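Local coordinates for polyketide synthase associated protein 5 (Mycobacterium tuberculosis, PDB 1Q9J) that probably catalyses the esterification of phthiocerol, phthiodiolone and phenolphthiocerol with mycocerosic acids carried by mycocerosic acid synthase, the final step in making dimycocerosate lipids, at residues Cys125-Asp128 and Gly129-Ala133; Arg183-Ser186 and Val187-Ala190; Leu410-Val413 and Pro414-Gly418. All coordinates share one frame; numbering follows the deposited sequence.

Contact 1 of 3, residues Cys125-Asp128 and Gly129-Ala133; sequences CMAD and GHHGA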
ATOM      1  N   CYS A 125       9.287   3.551  -4.614  1.00 38.32           N
ATOM      2  CA  CYS A 125      10.597   2.973  -4.469  1.00 35.43           C
ATOM      3  C   CYS A 125      11.196   3.453  -3.136  1.00 36.78           C
ATOM      4  O   CYS A 125      12.257   3.010  -2.708  1.00 36.66           O
ATOM      5  CB  CYS A 125      11.494   3.380  -5.652  1.00 35.62           C
ATOM      6  SG  CYS A 125      12.388   4.990  -5.436  1.00 41.45           S
ATOM      7  N   MET A 126      10.503   4.354  -2.468  1.00 39.07           N
ATOM      8  CA  MET A 126      11.015   4.850  -1.216  1.00 39.52           C
ATOM      9  C   MET A 126      10.239   4.368  -0.015  1.00 42.95           C
ATOM     10  O   MET A 126      10.627   4.629   1.124  1.00 43.27           O
ATOM     11  CB  MET A 126      10.996   6.359  -1.250  1.00 45.04           C
ATOM     12  CG  MET A 126      11.869   6.894  -2.361  1.00 53.53           C
ATOM     13  SD  MET A 126      13.623   6.821  -1.905  1.00 55.84           S
ATOM     14  CE  MET A 126      13.528   8.012  -0.605  1.00 51.05           C
ATOM     15  N   ALA A 127       9.140   3.666  -0.247  1.00 39.32           N
ATOM     16  CA  ALA A 127       8.349   3.216   0.875  1.00 39.31           C
ATOM     17  C   ALA A 127       7.179   2.369   0.452  1.00 41.93           C
ATOM     18  O   ALA A 127       6.565   2.611  -0.584  1.00 48.46           O
ATOM     19  CB  ALA A 127       7.851   4.412   1.654  1.00 29.25           C
ATOM     20  N   ASP A 128       6.901   1.343   1.240  1.00 39.72           N
ATOM     21  CA  ASP A 128       5.756   0.527   0.964  1.00 41.24           C
ATOM     22  C   ASP A 128       4.657   1.136   1.828  1.00 42.36           C
ATOM     23  O   ASP A 128       4.853   2.181   2.463  1.00 42.25           O
ATOM     24  CB  ASP A 128       6.012  -0.945   1.317  1.00 44.28           C
ATOM     25  CG  ASP A 128       6.630  -1.144   2.711  1.00 48.98           C
ATOM     26  OD1 ASP A 128       6.112  -0.581   3.718  1.00 43.61           O
ATOM     27  OD2 ASP A 128       7.632  -1.899   2.799  1.00 49.37           O
ATOM     28  N   GLY A 129       3.506   0.484   1.872  1.00 41.60           N
ATOM     29  CA  GLY A 129       2.406   1.016   2.647  1.00 39.96           C
ATOM     30  C   GLY A 129       2.742   1.372   4.071  1.00 42.77           C
ATOM     31  O   GLY A 129       2.357   2.433   4.553  1.00 42.65           O
ATOM     32  N   HIS A 130       3.448   0.477   4.754  1.00 49.24           N
ATOM     33  CA  HIS A 130       3.811   0.685   6.158  1.00 51.14           C
ATOM     34  C   HIS A 130       4.778   1.875   6.333  1.00 46.63           C
ATOM     35  O   HIS A 130       4.523   2.785   7.131  1.00 42.60           O
ATOM     36  CB  HIS A 130       4.406  -0.622   6.720  1.00 57.13           C
ATOM     37  CG  HIS A 130       4.689  -0.589   8.192  1.00 67.57           C
ATOM     38  ND1 HIS A 130       3.883   0.076   9.090  1.00 76.70           N
ATOM     39  CD2 HIS A 130       5.686  -1.143   8.920  1.00 68.90           C
ATOM     40  CE1 HIS A 130       4.375  -0.068  10.310  1.00 76.99           C
ATOM     41  NE2 HIS A 130       5.467  -0.803  10.233  1.00 76.63           N
ATOM     42  N   HIS A 131       5.878   1.860   5.581  1.00 41.26           N
ATOM     43  CA  HIS A 131       6.871   2.922   5.633  1.00 39.28           C
ATOM     44  C   HIS A 131       6.193   4.280   5.366  1.00 42.69           C
ATOM     45  O   HIS A 131       6.389   5.243   6.117  1.00 43.16           O
ATOM     46  CB  HIS A 131       7.946   2.635   4.589  1.00 34.37           C
ATOM     47  CG  HIS A 131       9.116   3.572   4.638  1.00 35.37           C
ATOM     48  ND1 HIS A 131       9.003   4.887   5.018  1.00 37.53           N
ATOM     49  CD2 HIS A 131      10.409   3.395   4.275  1.00 34.93           C
ATOM     50  CE1 HIS A 131      10.178   5.487   4.887  1.00 40.77           C
ATOM     51  NE2 HIS A 131      11.046   4.604   4.438  1.00 37.37           N
ATOM     52  N   GLY A 132       5.365   4.337   4.325  1.00 41.44           N
ATOM     53  CA  GLY A 132       4.677   5.573   3.994  1.00 39.41           C
ATOM     54  C   GLY A 132       3.731   6.047   5.075  1.00 39.78           C
ATOM     55  O   GLY A 132       3.736   7.214   5.450  1.00 43.10           O
ATOM     56  N   ALA A 133       2.905   5.138   5.571  1.00 41.30           N
ATOM     57  CA  ALA A 133       1.953   5.468   6.625  1.00 40.96           C
ATOM     58  C   ALA A 133       2.705   6.104   7.798  1.00 42.68           C
ATOM     59  O   ALA A 133       2.240   7.084   8.393  1.00 43.30           O
ATOM     60  CB  ALA A 133       1.235   4.205   7.080  1.00 39.94           C
TER
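Asp128 and His131 meet at the start of helix 129-148, and two hydrogen bonds do most of the joining. Asp128 is the N-cap: its OD1 accepts from His131 N at 3.1 Å, with the N-H pointing almost straight at it. The donor comes to the anti side of the carboxylate and lies 30° out of its plane. With CG set between the backbone N and the carbonyl carbon (chi1 48°), the carboxylate folds back over the first turn. The main chain adds the first helical bond, from Gly132 N to Asp128 O at 2.9 Å.

These residues continue from His124, the probable proton acceptor, in the HHxxxDG signature of this acyltransferase superfamily; Asp128 is its aspartate and Gly129 the glycine that begins the helix. Asp128 is thought to have a structural role in organising the active site, consistent with its other oxygen, OD2, being held by a salt bridge to Arg269 and a hydrogen bond from Leu284 N.

The apolar part is a CH-pi contact: the methyl CB of Ala127 sits over one face of the His131 imidazole, 3.7 Å from the ring centroid and 25° off its normal. On that same face the carbonyl oxygen of Met126 stands over the rim, with His131 NE2 3.3 Å from Met126 O at too poor an angle for a hydrogen bond.

Contact 2 of 3, residues Arg183-Ser186 and Val187-Ala190; sequences RFMS and VMYA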
ATOM      1  N   ARG A 183       4.642 -21.828  -5.992  1.00105.89           N
ATOM      2  CA  ARG A 183       3.454 -22.689  -5.913  1.00102.61           C
ATOM      3  C   ARG A 183       2.556 -22.621  -7.156  1.00101.55           C
ATOM      4  O   ARG A 183       1.677 -23.465  -7.362  1.00100.03           O
ATOM      5  CB  ARG A 183       2.643 -22.291  -4.679  1.00100.20           C
ATOM      6  CG  ARG A 183       1.423 -23.141  -4.393  1.00 97.27           C
ATOM      7  CD  ARG A 183       0.774 -22.679  -3.104  1.00 96.15           C
ATOM      8  NE  ARG A 183       1.739 -22.664  -2.001  1.00 95.44           N
ATOM      9  CZ  ARG A 183       1.511 -22.111  -0.814  1.00 92.77           C
ATOM     10  NH1 ARG A 183       0.349 -21.523  -0.573  1.00 94.12           N
ATOM     11  NH2 ARG A 183       2.439 -22.147   0.129  1.00 91.21           N
ATOM     12  N   PHE A 184       2.775 -21.601  -7.975  1.00101.75           N
ATOM     13  CA  PHE A 184       1.991 -21.407  -9.188  1.00100.62           C
ATOM     14  C   PHE A 184       2.683 -22.036 -10.400  1.00101.43           C
ATOM     15  O   PHE A 184       2.280 -21.808 -11.542  1.00102.53           O
ATOM     16  CB  PHE A 184       1.781 -19.906  -9.438  1.00 96.57           C
ATOM     17  CG  PHE A 184       0.925 -19.217  -8.399  1.00 91.31           C
ATOM     18  CD1 PHE A 184       0.800 -17.833  -8.395  1.00 88.05           C
ATOM     19  CD2 PHE A 184       0.220 -19.948  -7.447  1.00 89.61           C
ATOM     20  CE1 PHE A 184      -0.012 -17.191  -7.464  1.00 86.50           C
ATOM     21  CE2 PHE A 184      -0.595 -19.309  -6.512  1.00 87.59           C
ATOM     22  CZ  PHE A 184      -0.711 -17.929  -6.524  1.00 85.55           C
ATOM     23  N   MET A 185       3.727 -22.822 -10.156  1.00101.86           N
ATOM     24  CA  MET A 185       4.455 -23.462 -11.248  1.00102.20           C
ATOM     25  C   MET A 185       3.674 -24.605 -11.890  1.00101.35           C
ATOM     26  O   MET A 185       3.841 -24.884 -13.079  1.00100.13           O
ATOM     27  CB  MET A 185       5.815 -23.980 -10.760  1.00104.75           C
ATOM     28  CG  MET A 185       6.913 -22.917 -10.674  1.00106.70           C
ATOM     29  SD  MET A 185       7.276 -22.112 -12.263  1.00112.63           S
ATOM     30  CE  MET A 185       8.364 -23.338 -13.038  1.00109.38           C
ATOM     31  N   SER A 186       2.824 -25.260 -11.104  1.00101.06           N
ATOM     32  CA  SER A 186       2.027 -26.379 -11.596  1.00101.91           C
ATOM     33  C   SER A 186       0.895 -25.911 -12.512  1.00103.95           C
ATOM     34  O   SER A 186       0.554 -26.584 -13.486  1.00104.92           O
ATOM     35  CB  SER A 186       1.438 -27.166 -10.424  1.00100.13           C
ATOM     36  OG  SER A 186       0.467 -26.399  -9.740  1.00101.24           O
ATOM     37  N   VAL A 187       0.314 -24.755 -12.202  1.00104.89           N
ATOM     38  CA  VAL A 187      -0.781 -24.207 -13.000  1.00104.08           C
ATOM     39  C   VAL A 187      -0.234 -23.485 -14.234  1.00105.66           C
ATOM     40  O   VAL A 187      -0.992 -22.909 -15.016  1.00105.54           O
ATOM     41  CB  VAL A 187      -1.626 -23.214 -12.169  1.00102.75           C
ATOM     42  CG1 VAL A 187      -2.959 -22.950 -12.857  1.00100.10           C
ATOM     43  CG2 VAL A 187      -1.845 -23.765 -10.773  1.00101.30           C
ATOM     44  N   MET A 188       1.086 -23.528 -14.396  1.00107.08           N
ATOM     45  CA  MET A 188       1.754 -22.887 -15.525  1.00108.54           C
ATOM     46  C   MET A 188       1.313 -23.493 -16.862  1.00109.93           C
ATOM     47  O   MET A 188       1.433 -24.702 -17.078  1.00111.66           O
ATOM     48  CB  MET A 188       3.277 -23.014 -15.375  1.00108.01           C
ATOM     49  CG  MET A 188       3.882 -22.173 -14.258  1.00109.20           C
ATOM     50  SD  MET A 188       3.950 -20.399 -14.621  1.00112.56           S
ATOM     51  CE  MET A 188       5.736 -20.149 -14.914  1.00108.94           C
ATOM     52  N   TYR A 189       0.801 -22.640 -17.748  1.00109.80           N
ATOM     53  CA  TYR A 189       0.333 -23.055 -19.071  1.00109.96           C
ATOM     54  C   TYR A 189      -0.589 -24.270 -19.013  1.00109.36           C
ATOM     55  O   TYR A 189      -0.655 -25.060 -19.953  1.00110.89           O
ATOM     56  CB  TYR A 189       1.524 -23.344 -19.994  1.00111.28           C
ATOM     57  CG  TYR A 189       2.311 -22.108 -20.387  1.00113.83           C
ATOM     58  CD1 TYR A 189       3.037 -21.384 -19.434  1.00115.61           C
ATOM     59  CD2 TYR A 189       2.306 -21.644 -21.704  1.00114.23           C
ATOM     60  CE1 TYR A 189       3.736 -20.225 -19.785  1.00114.93           C
ATOM     61  CE2 TYR A 189       2.999 -20.490 -22.063  1.00114.35           C
ATOM     62  CZ  TYR A 189       3.708 -19.783 -21.102  1.00114.53           C
ATOM     63  OH  TYR A 189       4.366 -18.629 -21.460  1.00113.10           O
ATOM     64  N   ALA A 190      -1.293 -24.416 -17.897  1.00108.15           N
ATOM     65  CA  ALA A 190      -2.237 -25.507 -17.695  1.00106.44           C
ATOM     66  C   ALA A 190      -3.598 -24.843 -17.456  1.00107.41           C
ATOM     67  O   ALA A 190      -3.660 -23.640 -17.199  1.00109.39           O
ATOM     68  CB  ALA A 190      -1.818 -26.336 -16.484  1.00104.24           C
TER
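Met185 and Met188 lay their side chains against each other on one side of a tight bend, where these two side chains cross obliquely. The sulfur of Met185 meets the terminal methyl of Met188: Met185 SD lies 3.6 Å from Met188 CE. Each residue starts out the same way, with CG beside its backbone N and anti to its carbonyl carbon (chi1 -81° in Met185), and each then bends at both of the next two torsions. Those bends curl the side chains instead of letting them run straight out, and this brings the sulfur of one to the methyl of the other. Further back, Met188 CG sits against the carbonyl oxygens of the preceding turn, 3.2 Å from Phe184 O and also close to that of Met185.

Ser186 and Val187 make a second, smaller meeting. The hydroxyl of Ser186 lies between its backbone N and carbonyl carbon (chi1 68°), which turns OG forward, over the peptide to Val187, 3.7 Å from Val187 CG2. Val187 is buried: beyond the bend its side chain packs on Leu338, Pro339 and Leu291, and Phe184 is likewise turned into the body of the protein, against Pro261, Val263 and Ser289. At the far end, Ala190 CB comes 3.8 Å from Ser186 O.

Backbone closure is modest. Met188 N gives a weak hydrogen bond to Met185 O at 3.3 Å, and Ala190 N reaches back to Val187 O at a similar length. The second of these closes a type II beta turn from Val187 to Ala190, so that two turns follow in succession within the long connection between helix 164-170 and strand 213-216.

Contact 3 of 3, residues Leu410-Val413 and Pro414-Gly418; sequences LCTV and PSEYG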
ATOM      1  N   LEU A 410     -20.473  -9.717   2.183  1.00 90.21           N
ATOM      2  CA  LEU A 410     -19.942  -9.516   3.527  1.00 92.80           C
ATOM      3  C   LEU A 410     -21.044  -9.129   4.506  1.00 93.84           C
ATOM      4  O   LEU A 410     -20.811  -9.022   5.715  1.00 93.19           O
ATOM      5  CB  LEU A 410     -18.851  -8.435   3.525  1.00 93.81           C
ATOM      6  CG  LEU A 410     -17.494  -8.771   2.897  1.00 92.65           C
ATOM      7  CD1 LEU A 410     -16.589  -7.558   2.986  1.00 91.56           C
ATOM      8  CD2 LEU A 410     -16.863  -9.955   3.619  1.00 91.76           C
ATOM      9  N   CYS A 411     -22.249  -8.921   3.981  1.00 96.22           N
ATOM     10  CA  CYS A 411     -23.401  -8.532   4.805  1.00 97.46           C
ATOM     11  C   CYS A 411     -24.377  -9.686   4.947  1.00 97.32           C
ATOM     12  O   CYS A 411     -25.289  -9.650   5.772  1.00 94.79           O
ATOM     13  CB  CYS A 411     -24.118  -7.343   4.165  1.00 97.85           C
ATOM     14  SG  CYS A 411     -23.037  -5.942   3.807  1.00 97.62           S
ATOM     15  N   THR A 412     -24.161 -10.707   4.126  1.00100.30           N
ATOM     16  CA  THR A 412     -24.990 -11.899   4.108  1.00102.88           C
ATOM     17  C   THR A 412     -24.448 -12.974   5.053  1.00104.84           C
ATOM     18  O   THR A 412     -25.171 -13.491   5.906  1.00106.41           O
ATOM     19  CB  THR A 412     -25.055 -12.482   2.678  1.00102.01           C
ATOM     20  OG1 THR A 412     -25.699 -11.542   1.810  1.00 97.75           O
ATOM     21  CG2 THR A 412     -25.816 -13.793   2.660  1.00102.23           C
ATOM     22  N   VAL A 413     -23.171 -13.303   4.894  1.00106.19           N
ATOM     23  CA  VAL A 413     -22.521 -14.328   5.700  1.00107.80           C
ATOM     24  C   VAL A 413     -22.703 -14.205   7.216  1.00107.47           C
ATOM     25  O   VAL A 413     -22.968 -15.198   7.896  1.00106.50           O
ATOM     26  CB  VAL A 413     -21.010 -14.375   5.395  1.00109.04           C
ATOM     27  CG1 VAL A 413     -20.376 -15.567   6.090  1.00112.33           C
ATOM     28  CG2 VAL A 413     -20.789 -14.457   3.894  1.00108.52           C
ATOM     29  N   PRO A 414     -22.566 -12.990   7.767  1.00107.97           N
ATOM     30  CA  PRO A 414     -22.722 -12.813   9.214  1.00110.26           C
ATOM     31  C   PRO A 414     -24.120 -13.107   9.755  1.00113.57           C
ATOM     32  O   PRO A 414     -24.268 -13.633  10.863  1.00114.35           O
ATOM     33  CB  PRO A 414     -22.306 -11.359   9.427  1.00107.94           C
ATOM     34  CG  PRO A 414     -22.749 -10.706   8.164  1.00107.89           C
ATOM     35  CD  PRO A 414     -22.310 -11.698   7.109  1.00108.15           C
ATOM     36  N   SER A 415     -25.141 -12.778   8.969  1.00116.57           N
ATOM     37  CA  SER A 415     -26.524 -13.002   9.384  1.00117.34           C
ATOM     38  C   SER A 415     -26.970 -14.435   9.131  1.00118.24           C
ATOM     39  O   SER A 415     -27.258 -15.182  10.067  1.00119.25           O
ATOM     40  CB  SER A 415     -27.465 -12.048   8.641  1.00116.24           C
ATOM     41  OG  SER A 415     -27.512 -12.359   7.262  1.00115.98           O
ATOM     42  N   GLU A 416     -27.020 -14.809   7.857  1.00118.97           N
ATOM     43  CA  GLU A 416     -27.452 -16.142   7.467  1.00120.63           C
ATOM     44  C   GLU A 416     -26.316 -17.086   7.091  1.00120.54           C
ATOM     45  O   GLU A 416     -25.906 -17.148   5.930  1.00120.33           O
ATOM     46  CB  GLU A 416     -28.428 -16.044   6.295  1.00122.79           C
ATOM     47  CG  GLU A 416     -27.935 -15.174   5.155  1.00127.55           C
ATOM     48  CD  GLU A 416     -28.532 -15.563   3.813  1.00131.25           C
ATOM     49  OE1 GLU A 416     -29.769 -15.477   3.648  1.00134.05           O
ATOM     50  OE2 GLU A 416     -27.759 -15.967   2.918  1.00133.33           O
ATOM     51  N   TYR A 417     -25.813 -17.827   8.073  1.00120.32           N
ATOM     52  CA  TYR A 417     -24.739 -18.782   7.822  1.00119.47           C
ATOM     53  C   TYR A 417     -25.196 -20.207   8.148  1.00119.19           C
ATOM     54  O   TYR A 417     -24.781 -21.164   7.492  1.00117.99           O
ATOM     55  CB  TYR A 417     -23.491 -18.411   8.639  1.00119.51           C
ATOM     56  CG  TYR A 417     -22.308 -19.319   8.377  1.00118.69           C
ATOM     57  CD1 TYR A 417     -21.968 -19.693   7.073  1.00117.74           C
ATOM     58  CD2 TYR A 417     -21.549 -19.836   9.430  1.00117.56           C
ATOM     59  CE1 TYR A 417     -20.912 -20.565   6.824  1.00116.21           C
ATOM     60  CE2 TYR A 417     -20.488 -20.709   9.193  1.00116.22           C
ATOM     61  CZ  TYR A 417     -20.178 -21.072   7.888  1.00116.22           C
ATOM     62  OH  TYR A 417     -19.150 -21.955   7.645  1.00113.82           O
ATOM     63  N   GLY A 418     -26.066 -20.341   9.148  1.00118.92           N
ATOM     64  CA  GLY A 418     -26.570 -21.652   9.530  1.00117.89           C
ATOM     65  C   GLY A 418     -27.733 -22.132   8.674  1.00117.47           C
ATOM     66  O   GLY A 418     -27.573 -23.149   7.966  1.00117.31           O
TER
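The Tyr417 ring and the carbonyl of Val413 approach obliquely, and the closest touch is made at the foot of the side chain, with Tyr417 CB 3.3 Å from Val413 O. CG stands anti to the backbone N (chi1 -177°), which carries the ring toward an edge-to-face contact with Phe229 and a steep meeting with His233. Tyr417 OH is hydrogen-bonded to Asp299 OD1.

The other flat group is the Glu416 carboxylate, which lies close to the methyl of Thr412. The Glu416 side chain slants across that methyl, with Glu416 CD 3.4 Å from Thr412 CG2. The threonine hydroxyl is engaged differently: OG1 hydrogen-bonds to Ser408 O, back along the helix.

Polar grip concentrates on Thr412 O. Glu416 N donates to it at 3.0 Å, coming nearly in line with the C=O bond (177°). Ser415 OG reaches the same oxygen at 2.9 Å from well off that line, tilted 21° from the carbonyl plane, and Ser415 N adds a weak bond. Four residues ahead of Pro414 the pattern differs, because proline has no N-H to offer: its CD sits 3.4 Å from Leu410 O where a helical donor would otherwise come.

Leu410 faces Leu388 and Ile390 of strand 387-393 as well as Leu226 of helix 220-230. Val413 and Pro414 lean on Phe229 of that same helix, while Val413 and Tyr417 also touch Ile300 and Val301, respectively, at the start of helix 300-317.

Overall arrangement
The three contacts follow one another along the chain and lie far apart. The centres of contact 1 and contact 2 are about 31 Å apart, those of contact 1 and contact 3 about 35 Å, and those of contact 2 and contact 3 about 34 Å; none touches another. Contact 1 joins the end of strand 117-123, in the five-stranded sheet, to helix 129-148, next to the probable catalytic histidine. Contacts 2 and 3 both border the six-stranded sheet, at strands 260-267 and 285-292 and at strand 387-393 respectively. In this protein of two related domains, contact 1 is central, its centre about 7 Å from that of the chain, while the other two lie peripherally, away from the active site.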